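Local structure of VP1 (4PCH) at residues E17-Y21 with H265-R269; N30-A35 with N165-F169; V225-D231 with R260-V264. The protein is a major viral capsid protein that forms pentamers and probably helps to build the icosahedral shell and to attach the virus to host cells. All coordinates share one frame; numbering follows the deposited sequence.

The three contacts lie in one VP1 subunit with a jelly-roll fold. Interactions 1 and 3 share strand 253-271. In interaction 1 this strand pairs within its sheet with strand 9-27. In interaction 3 it faces strand 224-236 across the sandwich interior. Their centres are about 19 Å apart, and segments 260-264 and 265-269 adjoin in the sequence. Interaction 2 joins two loops outside the strands. Its centre is about 16 Å from that of interaction 3 and about 32 Å from that of interaction 1. Along the chain, interactions 2 and 3 follow one another, and both are nested in the loop closed by interaction 1. One strand thus takes part in pairing along a sheet and in packing between the sheets.

Interaction 1 (E17-Y21 with H265-R269); sequences EDTQY and HCRQR
Tyr21 and Cys266 form an antiparallel hydrogen-bonded pair where two strands of the VP1 jelly roll, 9-27 and 253-271, meet in one sheet. Tyr21 N donates to Cys266 O at 3.0 Å. Cys266 N donates back to Tyr21 O at 2.7 Å. Both CB atoms point to the same face of the sheet. The Tyr21 ring then leads away from Cys266 and packs on Leu68 and Pro69. Along its edge away from 17-21, strand 265-269 bonds through His265 and Arg267 to strand 79-93, so it is an inner strand. The Arg267 guanidinium reaches that way too, and makes a salt bridge with Glu84.

Thr19 O receives a CA-H...O contact from Arg267 CA at 3.3 Å. Here Gln268 supplies the side-chain contact. Its CG stands anti to the carbonyl carbon (chi1 -66°), and the chain beyond is extended. This carries the amide across Thr19 at about a right angle. Gln268 CD rests 3.8 Å from Thr19 CA, and Gln268 OE1 lies 3.6 Å from the methyl Thr19 CG2. These are van der Waals contacts. The Thr19 hydroxyl instead bonds to Thr16 N and Pro14 O, which ties this part of the chain to itself.

A water bridges Thr19 O and Gln268 N. It accepts from Gln268 N at 2.9 Å and can donate to Thr19 O at 3.1 Å, although other acceptors compete for its protons.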
ATOM      1  N   GLU B  17      35.094  -5.526  22.920  1.00 32.58           N
ATOM      2  CA  GLU B  17      35.213  -4.182  22.333  1.00 36.92           C
ATOM      3  C   GLU B  17      36.115  -4.157  21.094  1.00 33.05           C
ATOM      4  O   GLU B  17      35.797  -3.487  20.102  1.00 33.28           O
ATOM      5  CB  GLU B  17      35.696  -3.144  23.357  1.00 40.08           C
ATOM      6  CG  GLU B  17      34.637  -2.109  23.687  1.00 46.39           C
ATOM      7  CD  GLU B  17      35.099  -1.089  24.713  1.00 58.40           C
ATOM      8  OE1 GLU B  17      35.351   0.076  24.326  1.00 59.18           O
ATOM      9  OE2 GLU B  17      35.207  -1.453  25.901  1.00 52.66           O
ATOM     10  N   ASP B  18      37.224  -4.893  21.152  1.00 29.37           N
ATOM     11  CA  ASP B  18      38.150  -4.946  20.023  1.00 30.14           C
ATOM     12  C   ASP B  18      37.686  -5.797  18.825  1.00 28.05           C
ATOM     13  O   ASP B  18      38.186  -5.597  17.727  1.00 27.62           O
ATOM     14  CB  ASP B  18      39.531  -5.406  20.462  1.00 34.59           C
ATOM     15  CG  ASP B  18      40.228  -4.394  21.383  1.00 38.30           C
ATOM     16  OD1 ASP B  18      39.844  -3.206  21.421  1.00 41.22           O
ATOM     17  OD2 ASP B  18      41.163  -4.815  22.071  1.00 45.30           O
ATOM     18  N   THR B  19      36.729  -6.701  19.009  1.00 24.86           N
ATOM     19  CA  THR B  19      36.302  -7.580  17.899  1.00 22.71           C
ATOM     20  C   THR B  19      34.965  -7.145  17.268  1.00 20.22           C
ATOM     21  O   THR B  19      34.373  -7.857  16.480  1.00 18.11           O
ATOM     22  CB  THR B  19      36.278  -9.058  18.344  1.00 23.62           C
ATOM     23  OG1 THR B  19      35.215  -9.270  19.281  1.00 24.26           O
ATOM     24  CG2 THR B  19      37.637  -9.453  18.972  1.00 24.92           C
ATOM     25  N   GLN B  20      34.499  -5.953  17.612  1.00 20.55           N
ATOM     26  CA  GLN B  20      33.301  -5.380  17.003  1.00 20.28           C
ATOM     27  C   GLN B  20      33.623  -3.976  16.545  1.00 21.09           C
ATOM     28  O   GLN B  20      34.443  -3.314  17.163  1.00 22.07           O
ATOM     29  CB  GLN B  20      32.157  -5.355  18.005  1.00 24.84           C
ATOM     30  CG  GLN B  20      31.739  -6.732  18.480  1.00 26.15           C
ATOM     31  CD  GLN B  20      30.686  -6.673  19.566  1.00 30.89           C
ATOM     32  OE1 GLN B  20      29.495  -6.842  19.302  1.00 31.62           O
ATOM     33  NE2 GLN B  20      31.113  -6.396  20.782  1.00 31.63           N
ATOM     34  N   TYR B  21      33.037  -3.532  15.429  1.00 19.16           N
ATOM     35  CA  TYR B  21      33.317  -2.199  14.911  1.00 18.85           C
ATOM     36  C   TYR B  21      32.117  -1.769  14.105  1.00 20.16           C
ATOM     37  O   TYR B  21      31.507  -2.577  13.423  1.00 20.04           O
ATOM     38  CB  TYR B  21      34.557  -2.194  14.017  1.00 21.00           C
ATOM     39  CG  TYR B  21      34.900  -0.868  13.346  1.00 22.15           C
ATOM     40  CD1 TYR B  21      35.487   0.155  14.045  1.00 28.84           C
ATOM     41  CD2 TYR B  21      34.628  -0.661  11.995  1.00 24.19           C
ATOM     42  CE1 TYR B  21      35.803   1.357  13.424  1.00 24.77           C
ATOM     43  CE2 TYR B  21      34.958   0.516  11.370  1.00 26.80           C
ATOM     44  CZ  TYR B  21      35.530   1.532  12.089  1.00 28.33           C
ATOM     45  OH  TYR B  21      35.834   2.720  11.453  1.00 31.41           O
ATOM     46  N   HIS B 265      27.477  -2.604  10.842  1.00 14.11           N
ATOM     47  CA  HIS B 265      27.968  -3.253  12.044  1.00 14.85           C
ATOM     48  C   HIS B 265      28.774  -4.475  11.707  1.00 15.04           C
ATOM     49  O   HIS B 265      28.313  -5.338  10.968  1.00 14.40           O
ATOM     50  CB  HIS B 265      26.796  -3.658  12.913  1.00 15.00           C
ATOM     51  CG  HIS B 265      25.903  -2.518  13.260  1.00 15.60           C
ATOM     52  ND1 HIS B 265      25.958  -1.881  14.483  1.00 19.12           N
ATOM     53  CD2 HIS B 265      24.933  -1.896  12.554  1.00 16.70           C
ATOM     54  CE1 HIS B 265      25.056  -0.916  14.511  1.00 20.04           C
ATOM     55  NE2 HIS B 265      24.435  -0.897  13.348  1.00 16.68           N
ATOM     56  N   CYS B 266      29.976  -4.543  12.266  1.00 14.40           N
ATOM     57  CA  CYS B 266      30.951  -5.608  11.953  1.00 15.31           C
ATOM     58  C   CYS B 266      31.391  -6.349  13.209  1.00 15.40           C
ATOM     59  O   CYS B 266      31.452  -5.780  14.298  1.00 15.74           O
ATOM     60  CB  CYS B 266      32.193  -5.029  11.297  1.00 15.43           C
ATOM     61  SG  CYS B 266      31.863  -4.156   9.756  1.00 18.13           S
ATOM     62  N   ARG B 267      31.676  -7.628  13.027  1.00 16.41           N
ATOM     63  CA  ARG B 267      32.302  -8.471  14.047  1.00 17.00           C
ATOM     64  C   ARG B 267      33.413  -9.250  13.334  1.00 15.95           C
ATOM     65  O   ARG B 267      33.587  -9.121  12.128  1.00 17.47           O
ATOM     66  CB  ARG B 267      31.291  -9.438  14.698  1.00 18.71           C
ATOM     67  CG  ARG B 267      30.695 -10.448  13.727  1.00 18.44           C
ATOM     68  CD  ARG B 267      29.421 -11.093  14.245  1.00 20.55           C
ATOM     69  NE  ARG B 267      28.826 -11.936  13.211  1.00 20.63           N
ATOM     70  CZ  ARG B 267      27.548 -12.306  13.172  1.00 24.32           C
ATOM     71  NH1 ARG B 267      26.710 -11.969  14.161  1.00 25.13           N
ATOM     72  NH2 ARG B 267      27.113 -13.042  12.154  1.00 22.79           N
ATOM     73  N   GLN B 268      34.185 -10.021  14.072  1.00 17.45           N
ATOM     74  CA  GLN B 268      35.248 -10.804  13.470  1.00 18.00           C
ATOM     75  C   GLN B 268      34.835 -12.246  13.261  1.00 20.46           C
ATOM     76  O   GLN B 268      34.183 -12.850  14.120  1.00 19.18           O
ATOM     77  CB  GLN B 268      36.502 -10.699  14.314  1.00 18.94           C
ATOM     78  CG  GLN B 268      37.063  -9.290  14.328  1.00 19.66           C
ATOM     79  CD  GLN B 268      38.349  -9.147  15.130  1.00 21.44           C
ATOM     80  OE1 GLN B 268      38.925 -10.116  15.639  1.00 22.19           O
ATOM     81  NE2 GLN B 268      38.826  -7.910  15.224  1.00 23.08           N
ATOM     82  N   ARG B 269      35.294 -12.810  12.157  1.00 17.73           N
ATOM     83  CA  ARG B 269      34.961 -14.179  11.750  1.00 17.86           C
ATOM     84  C   ARG B 269      36.232 -14.843  11.257  1.00 19.11           C
ATOM     85  O   ARG B 269      36.974 -14.246  10.465  1.00 19.45           O
ATOM     86  CB  ARG B 269      33.911 -14.120  10.640  1.00 17.58           C
ATOM     87  CG  ARG B 269      33.487 -15.450  10.020  1.00 18.92           C
ATOM     88  CD  ARG B 269      32.601 -16.277  10.927  1.00 19.04           C
ATOM     89  NE  ARG B 269      31.218 -15.813  10.849  1.00 20.79           N
ATOM     90  CZ  ARG B 269      30.137 -16.571  11.009  1.00 21.03           C
ATOM     91  NH1 ARG B 269      28.943 -16.011  10.916  1.00 20.35           N
ATOM     92  NH2 ARG B 269      30.236 -17.870  11.257  1.00 22.36           N
TER
HETATM   93  O   HOH W   1      33.795 -10.867  16.828  1.00 21.94           O

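Interaction 2 (N30-A35 with N165-F169); sequences NFGKAA and NAANF
Two hydrogen bonds join Asn30 and Ala35 to Ala167, one to each side of its backbone. The side-chain amide Asn30 ND2 donates to Ala167 O at 2.6 Å. The oxygen is met in its carbonyl plane, on a lone pair, but the bond is bent (135° at the hydrogen) and the oxygen is tilted 27° out of the Asn30 amide plane. With chi1 at 173°, CG lies opposite the backbone N and the amide extends to Ala167. Asn30 OD1 is held by Asn39 N, and ND2 has a second, weak bond to Tyr61 O. The second bond to Ala167 is straighter: Ala167 N donates to Ala35 O at 3.0 Å, again on a lone pair.

A weaker polar contact adds to these. Gly32 CA points a C-H at Ala167 O, 3.5 Å away.

The remaining contacts are van der Waals. Ala167 CB is tucked 3.4 Å from Asn30 ND2. Ala35 CB meets Ala166 CB at 4.0 Å. Asn168 sets its CB 3.6 Å from Ala34 O, and its amide lies against Ala35 CA. Asn168 ND2 itself bonds to Ala145 O.

Segment 30-35 follows strand B (9-27), and 165-169 lies between E (117-124) and F (184-191). The contact joins the BC and EF loops of the jelly roll.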
ATOM      1  N   ASN B  30      25.183  11.687  -7.257  1.00 12.59           N
ATOM      2  CA  ASN B  30      26.185  11.847  -8.249  1.00 15.80           C
ATOM      3  C   ASN B  30      25.616  11.751  -9.649  1.00 13.74           C
ATOM      4  O   ASN B  30      25.108  10.707 -10.023  1.00 13.57           O
ATOM      5  CB  ASN B  30      27.185  10.711  -7.982  1.00 22.19           C
ATOM      6  CG  ASN B  30      28.224  10.620  -9.013  1.00 34.04           C
ATOM      7  OD1 ASN B  30      28.662  11.634  -9.551  1.00 30.33           O
ATOM      8  ND2 ASN B  30      28.609   9.392  -9.347  1.00 37.56           N
ATOM      9  N   PHE B  31      25.688  12.857 -10.406  1.00 15.59           N
ATOM     10  CA  PHE B  31      25.247  12.884 -11.790  1.00 18.15           C
ATOM     11  C   PHE B  31      26.570  12.965 -12.494  1.00 22.36           C
ATOM     12  O   PHE B  31      27.053  14.068 -12.840  1.00 27.82           O
ATOM     13  CB  PHE B  31      24.420  14.134 -12.106  1.00 20.24           C
ATOM     14  CG  PHE B  31      23.049  14.115 -11.520  1.00 15.65           C
ATOM     15  CD1 PHE B  31      22.840  14.511 -10.212  1.00 13.80           C
ATOM     16  CD2 PHE B  31      21.970  13.685 -12.266  1.00 15.25           C
ATOM     17  CE1 PHE B  31      21.592  14.489  -9.668  1.00 16.12           C
ATOM     18  CE2 PHE B  31      20.697  13.686 -11.724  1.00 14.44           C
ATOM     19  CZ  PHE B  31      20.514  14.092 -10.428  1.00 14.24           C
ATOM     20  N   GLY B  32      27.171  11.788 -12.599  1.00 19.98           N
ATOM     21  CA  GLY B  32      28.499  11.562 -13.089  1.00 28.64           C
ATOM     22  C   GLY B  32      28.730  12.165 -14.444  1.00 32.64           C
ATOM     23  O   GLY B  32      27.852  12.114 -15.332  1.00 36.40           O
ATOM     24  N   LYS B  33      29.894  12.788 -14.538  1.00 29.08           N
ATOM     25  CA  LYS B  33      30.427  13.400 -15.742  1.00 33.98           C
ATOM     26  C   LYS B  33      31.819  12.847 -16.072  1.00 31.68           C
ATOM     27  O   LYS B  33      32.415  13.221 -17.077  1.00 33.97           O
ATOM     28  CB  LYS B  33      30.587  14.900 -15.531  1.00 39.48           C
ATOM     29  CG  LYS B  33      29.327  15.686 -15.278  1.00 42.84           C
ATOM     30  CD  LYS B  33      29.634  17.172 -15.342  1.00 39.15           C
ATOM     31  CE  LYS B  33      29.600  17.693 -16.774  1.00 47.10           C
ATOM     32  NZ  LYS B  33      28.212  17.995 -17.238  1.00 43.29           N
ATOM     33  N   ALA B  34      32.336  11.976 -15.205  1.00 32.40           N
ATOM     34  CA  ALA B  34      33.684  11.417 -15.344  1.00 36.28           C
ATOM     35  C   ALA B  34      33.822  10.220 -14.389  1.00 30.36           C
ATOM     36  O   ALA B  34      33.044  10.065 -13.452  1.00 32.62           O
ATOM     37  CB  ALA B  34      34.742  12.470 -15.048  1.00 38.61           C
ATOM     38  N   ALA B  35      34.827   9.379 -14.624  1.00 32.65           N
ATOM     39  CA  ALA B  35      34.947   8.128 -13.847  1.00 25.76           C
ATOM     40  C   ALA B  35      35.486   8.354 -12.424  1.00 30.54           C
ATOM     41  O   ALA B  35      34.904   7.865 -11.415  1.00 25.29           O
ATOM     42  CB  ALA B  35      35.818   7.126 -14.585  1.00 29.64           C
ATOM     43  N   ASN B 165      32.686   0.526 -10.144  1.00 16.80           N
ATOM     44  CA  ASN B 165      33.986   0.928  -9.586  1.00 18.25           C
ATOM     45  C   ASN B 165      34.339   2.352  -9.988  1.00 20.44           C
ATOM     46  O   ASN B 165      35.510   2.741  -9.971  1.00 20.41           O
ATOM     47  CB  ASN B 165      35.106  -0.014 -10.082  1.00 19.14           C
ATOM     48  CG  ASN B 165      35.160  -0.118 -11.611  1.00 23.04           C
ATOM     49  OD1 ASN B 165      34.496   0.656 -12.335  1.00 20.09           O
ATOM     50  ND2 ASN B 165      35.919  -1.098 -12.109  1.00 25.37           N
ATOM     51  N   ALA B 166      33.325   3.124 -10.336  1.00 16.61           N
ATOM     52  CA  ALA B 166      33.513   4.487 -10.760  1.00 18.62           C
ATOM     53  C   ALA B 166      32.166   5.205 -10.622  1.00 15.59           C
ATOM     54  O   ALA B 166      31.141   4.590 -10.371  1.00 16.61           O
ATOM     55  CB  ALA B 166      33.968   4.524 -12.185  1.00 21.05           C
ATOM     56  N   ALA B 167      32.253   6.513 -10.818  1.00 18.57           N
ATOM     57  CA  ALA B 167      31.180   7.457 -10.546  1.00 19.39           C
ATOM     58  C   ALA B 167      30.265   7.664 -11.747  1.00 18.57           C
ATOM     59  O   ALA B 167      29.314   8.422 -11.671  1.00 17.93           O
ATOM     60  CB  ALA B 167      31.814   8.797 -10.165  1.00 20.82           C
ATOM     61  N   ASN B 168      30.534   7.000 -12.853  1.00 16.95           N
ATOM     62  CA  ASN B 168      29.807   7.292 -14.095  1.00 16.08           C
ATOM     63  C   ASN B 168      28.987   6.145 -14.710  1.00 14.11           C
ATOM     64  O   ASN B 168      28.925   6.005 -15.923  1.00 14.89           O
ATOM     65  CB  ASN B 168      30.777   7.855 -15.108  1.00 15.89           C
ATOM     66  CG  ASN B 168      31.822   6.838 -15.569  1.00 17.59           C
ATOM     67  OD1 ASN B 168      32.168   5.887 -14.844  1.00 21.19           O
ATOM     68  ND2 ASN B 168      32.328   7.043 -16.768  1.00 18.43           N
ATOM     69  N   PHE B 169      28.366   5.357 -13.865  1.00 12.24           N
ATOM     70  CA  PHE B 169      27.454   4.290 -14.261  1.00 12.79           C
ATOM     71  C   PHE B 169      26.011   4.757 -14.115  1.00 12.29           C
ATOM     72  O   PHE B 169      25.474   4.807 -13.022  1.00 12.22           O
ATOM     73  CB  PHE B 169      27.658   3.061 -13.363  1.00 13.22           C
ATOM     74  CG  PHE B 169      28.867   2.237 -13.704  1.00 13.02           C
ATOM     75  CD1 PHE B 169      30.096   2.520 -13.163  1.00 13.02           C
ATOM     76  CD2 PHE B 169      28.754   1.121 -14.530  1.00 15.17           C
ATOM     77  CE1 PHE B 169      31.199   1.747 -13.475  1.00 14.92           C
ATOM     78  CE2 PHE B 169      29.857   0.332 -14.830  1.00 16.27           C
ATOM     79  CZ  PHE B 169      31.087   0.643 -14.305  1.00 15.57           C
TER

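Interaction 3 (V225-D231 with R260-V264); sequences VYLTSAD and RFFRV
Strands 225-231 and 260-264 run roughly antiparallel, at 151° between their directions. Their axes approach to 8.8 Å. This is too far for backbone bonding. Every second residue, Val225, Leu227, Ser229 and Asp231, faces Arg260, Phe262 and Val264, and the gap is filled by side chains.

Leu227 and Phe262 make the central contact. Leu227 CD2 sits over one face of the Phe262 ring, 4.2 Å from its centroid, a CH-pi contact. The other methyl, Leu227 CD1, lies 3.9 Å from Phe262 CB, so the leucine fork spans the base of the ring. Leu227 CD2 also touches Val264 CG2 at 4.1 Å. Val225 CG2 reaches Val264 CG1 at 4.4 Å. Ser229 CB lies at the ring edge of Phe262, near its plane.

These residues line the interior of the jelly-roll sandwich, where the BIDG and CHEF sheets face each other. Strand 253-271 belongs to the first and 224-236 to the second. Leu27 and Trp121 also pack on Phe262. On the outer side of strand 260-264, Phe261 and Arg263 pack on Pro178 of a neighbouring subunit.

A buried salt bridge ends the row. Arg260 bends at chi3 (-76°) and presents its NE and NH2 side to Asp231. Arg260 NH2 meets Asp231 OD1 at 2.7 Å, and Arg260 NE meets Asp231 OD2 at 2.9 Å. Both bonds are close to straight and use the syn sides of the carboxylate. The pair is not flat: the carboxylate and guanidinium planes are turned 30° from each other, and both nitrogens are tilted from the carboxylate plane. The third nitrogen, NH1, bonds to Thr90 OG1. This fixes the rotation of the guanidinium, while Arg260 CD packs 3.7 Å from Ser229 CB.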
ATOM      1  N   VAL B 225      34.691  -2.081   3.380  1.00 15.56           N
ATOM      2  CA  VAL B 225      33.298  -2.378   3.032  1.00 15.05           C
ATOM      3  C   VAL B 225      32.903  -1.447   1.883  1.00 15.24           C
ATOM      4  O   VAL B 225      33.289  -0.275   1.854  1.00 14.35           O
ATOM      5  CB  VAL B 225      32.365  -2.292   4.247  1.00 17.28           C
ATOM      6  CG1 VAL B 225      32.332  -0.918   4.865  1.00 16.33           C
ATOM      7  CG2 VAL B 225      30.949  -2.729   3.881  1.00 17.06           C
ATOM      8  N   TYR B 226      32.136  -1.991   0.941  1.00 13.87           N
ATOM      9  CA  TYR B 226      31.800  -1.324  -0.307  1.00 12.73           C
ATOM     10  C   TYR B 226      30.314  -1.023  -0.235  1.00 12.53           C
ATOM     11  O   TYR B 226      29.516  -1.945  -0.003  1.00 13.09           O
ATOM     12  CB  TYR B 226      32.085  -2.236  -1.509  1.00 16.01           C
ATOM     13  CG  TYR B 226      33.577  -2.468  -1.726  1.00 14.47           C
ATOM     14  CD1 TYR B 226      34.303  -3.207  -0.822  1.00 17.18           C
ATOM     15  CD2 TYR B 226      34.242  -1.924  -2.814  1.00 16.91           C
ATOM     16  CE1 TYR B 226      35.665  -3.400  -0.984  1.00 19.54           C
ATOM     17  CE2 TYR B 226      35.593  -2.114  -2.997  1.00 20.83           C
ATOM     18  CZ  TYR B 226      36.306  -2.853  -2.064  1.00 19.84           C
ATOM     19  OH  TYR B 226      37.650  -3.066  -2.197  1.00 23.48           O
ATOM     20  N   LEU B 227      29.988   0.262  -0.345  1.00 12.59           N
ATOM     21  CA  LEU B 227      28.600   0.759  -0.328  1.00 11.18           C
ATOM     22  C   LEU B 227      28.255   1.322  -1.674  1.00 12.37           C
ATOM     23  O   LEU B 227      29.068   2.012  -2.280  1.00 11.72           O
ATOM     24  CB  LEU B 227      28.458   1.848   0.731  1.00 12.92           C
ATOM     25  CG  LEU B 227      28.798   1.391   2.158  1.00 13.72           C
ATOM     26  CD1 LEU B 227      28.737   2.574   3.097  1.00 14.19           C
ATOM     27  CD2 LEU B 227      27.910   0.237   2.616  1.00 14.05           C
ATOM     28  N   THR B 228      27.025   1.065  -2.127  1.00 11.17           N
ATOM     29  CA  THR B 228      26.553   1.569  -3.420  1.00 12.27           C
ATOM     30  C   THR B 228      25.115   2.037  -3.212  1.00 10.43           C
ATOM     31  O   THR B 228      24.380   1.415  -2.461  1.00 12.92           O
ATOM     32  CB  THR B 228      26.619   0.494  -4.525  1.00 12.65           C
ATOM     33  OG1 THR B 228      27.909  -0.136  -4.527  1.00 13.74           O
ATOM     34  CG2 THR B 228      26.377   1.094  -5.912  1.00 13.58           C
ATOM     35  N   SER B 229      24.746   3.165  -3.827  1.00 11.01           N
ATOM     36  CA  SER B 229      23.362   3.617  -3.699  1.00 10.30           C
ATOM     37  C   SER B 229      22.894   4.392  -4.910  1.00 10.37           C
ATOM     38  O   SER B 229      23.695   4.842  -5.713  1.00 11.20           O
ATOM     39  CB  SER B 229      23.170   4.436  -2.418  1.00 12.61           C
ATOM     40  OG  SER B 229      23.810   5.683  -2.466  1.00 13.20           O
ATOM     41  N   ALA B 230      21.569   4.507  -5.058  1.00 11.08           N
ATOM     42  CA  ALA B 230      20.990   5.449  -5.998  1.00 12.90           C
ATOM     43  C   ALA B 230      19.587   5.733  -5.532  1.00 10.89           C
ATOM     44  O   ALA B 230      18.820   4.792  -5.224  1.00 12.29           O
ATOM     45  CB  ALA B 230      20.957   4.865  -7.399  1.00 14.67           C
ATOM     46  N   ASP B 231      19.245   7.011  -5.487  1.00 12.81           N
ATOM     47  CA  ASP B 231      17.944   7.456  -5.012  1.00 11.85           C
ATOM     48  C   ASP B 231      17.438   8.583  -5.896  1.00 12.09           C
ATOM     49  O   ASP B 231      17.807   9.743  -5.727  1.00 11.75           O
ATOM     50  CB  ASP B 231      18.029   7.872  -3.541  1.00 12.31           C
ATOM     51  CG  ASP B 231      18.276   6.686  -2.631  1.00 14.42           C
ATOM     52  OD1 ASP B 231      17.307   5.911  -2.336  1.00 13.99           O
ATOM     53  OD2 ASP B 231      19.456   6.455  -2.273  1.00 12.65           O
ATOM     54  N   ARG B 260      22.416   9.342   1.169  1.00 10.05           N
ATOM     55  CA  ARG B 260      21.964   8.069   1.752  1.00 10.90           C
ATOM     56  C   ARG B 260      22.926   7.674   2.855  1.00 11.98           C
ATOM     57  O   ARG B 260      24.111   7.446   2.600  1.00 12.99           O
ATOM     58  CB  ARG B 260      21.787   6.905   0.759  1.00 10.09           C
ATOM     59  CG  ARG B 260      21.377   5.622   1.476  1.00 12.52           C
ATOM     60  CD  ARG B 260      20.969   4.495   0.540  1.00 14.26           C
ATOM     61  NE  ARG B 260      19.619   4.712  -0.009  1.00 13.00           N
ATOM     62  CZ  ARG B 260      18.490   4.362   0.605  1.00 14.80           C
ATOM     63  NH1 ARG B 260      18.505   3.793   1.807  1.00 15.54           N
ATOM     64  NH2 ARG B 260      17.307   4.599   0.040  1.00 16.08           N
ATOM     65  N   PHE B 261      22.384   7.632   4.073  1.00 11.15           N
ATOM     66  CA  PHE B 261      23.111   7.234   5.288  1.00 12.06           C
ATOM     67  C   PHE B 261      23.249   5.723   5.355  1.00 12.22           C
ATOM     68  O   PHE B 261      22.308   5.017   5.079  1.00 11.85           O
ATOM     69  CB  PHE B 261      22.376   7.756   6.537  1.00 11.55           C
ATOM     70  CG  PHE B 261      22.971   7.303   7.846  1.00 10.66           C
ATOM     71  CD1 PHE B 261      24.112   7.901   8.338  1.00 12.02           C
ATOM     72  CD2 PHE B 261      22.393   6.254   8.573  1.00 11.25           C
ATOM     73  CE1 PHE B 261      24.676   7.508   9.534  1.00 14.81           C
ATOM     74  CE2 PHE B 261      22.955   5.860   9.771  1.00 14.26           C
ATOM     75  CZ  PHE B 261      24.090   6.471  10.249  1.00 15.41           C
ATOM     76  N   PHE B 262      24.411   5.243   5.822  1.00 10.81           N
ATOM     77  CA  PHE B 262      24.605   3.836   6.163  1.00 11.38           C
ATOM     78  C   PHE B 262      25.329   3.770   7.498  1.00 12.44           C
ATOM     79  O   PHE B 262      26.247   4.558   7.738  1.00 13.24           O
ATOM     80  CB  PHE B 262      25.518   3.118   5.175  1.00 12.61           C
ATOM     81  CG  PHE B 262      24.945   2.922   3.794  1.00 12.52           C
ATOM     82  CD1 PHE B 262      25.006   3.935   2.851  1.00 12.30           C
ATOM     83  CD2 PHE B 262      24.368   1.697   3.430  1.00 14.25           C
ATOM     84  CE1 PHE B 262      24.533   3.729   1.558  1.00 12.72           C
ATOM     85  CE2 PHE B 262      23.891   1.488   2.139  1.00 13.14           C
ATOM     86  CZ  PHE B 262      23.992   2.518   1.199  1.00 12.70           C
ATOM     87  N   ARG B 263      24.916   2.843   8.366  1.00 12.34           N
ATOM     88  CA  ARG B 263      25.715   2.430   9.518  1.00 12.40           C
ATOM     89  C   ARG B 263      25.914   0.917   9.382  1.00 14.50           C
ATOM     90  O   ARG B 263      24.951   0.158   9.332  1.00 13.70           O
ATOM     91  CB  ARG B 263      25.004   2.737  10.851  1.00 14.74           C
ATOM     92  CG  ARG B 263      25.840   2.365  12.075  1.00 15.77           C
ATOM     93  CD  ARG B 263      25.132   2.615  13.395  1.00 17.53           C
ATOM     94  NE  ARG B 263      24.634   3.979  13.578  1.00 16.85           N
ATOM     95  CZ  ARG B 263      23.381   4.392  13.378  1.00 18.51           C
ATOM     96  NH1 ARG B 263      23.081   5.666  13.598  1.00 17.91           N
ATOM     97  NH2 ARG B 263      22.421   3.571  12.910  1.00 17.02           N
ATOM     98  N   VAL B 264      27.161   0.480   9.326  1.00 12.48           N
ATOM     99  CA  VAL B 264      27.448  -0.935   9.072  1.00 13.95           C
ATOM    100  C   VAL B 264      28.052  -1.507  10.344  1.00 15.49           C
ATOM    101  O   VAL B 264      29.048  -0.959  10.863  1.00 14.56           O
ATOM    102  CB  VAL B 264      28.439  -1.101   7.889  1.00 13.93           C
ATOM    103  CG1 VAL B 264      28.761  -2.566   7.652  1.00 14.18           C
ATOM    104  CG2 VAL B 264      27.865  -0.509   6.600  1.00 16.05           C
TER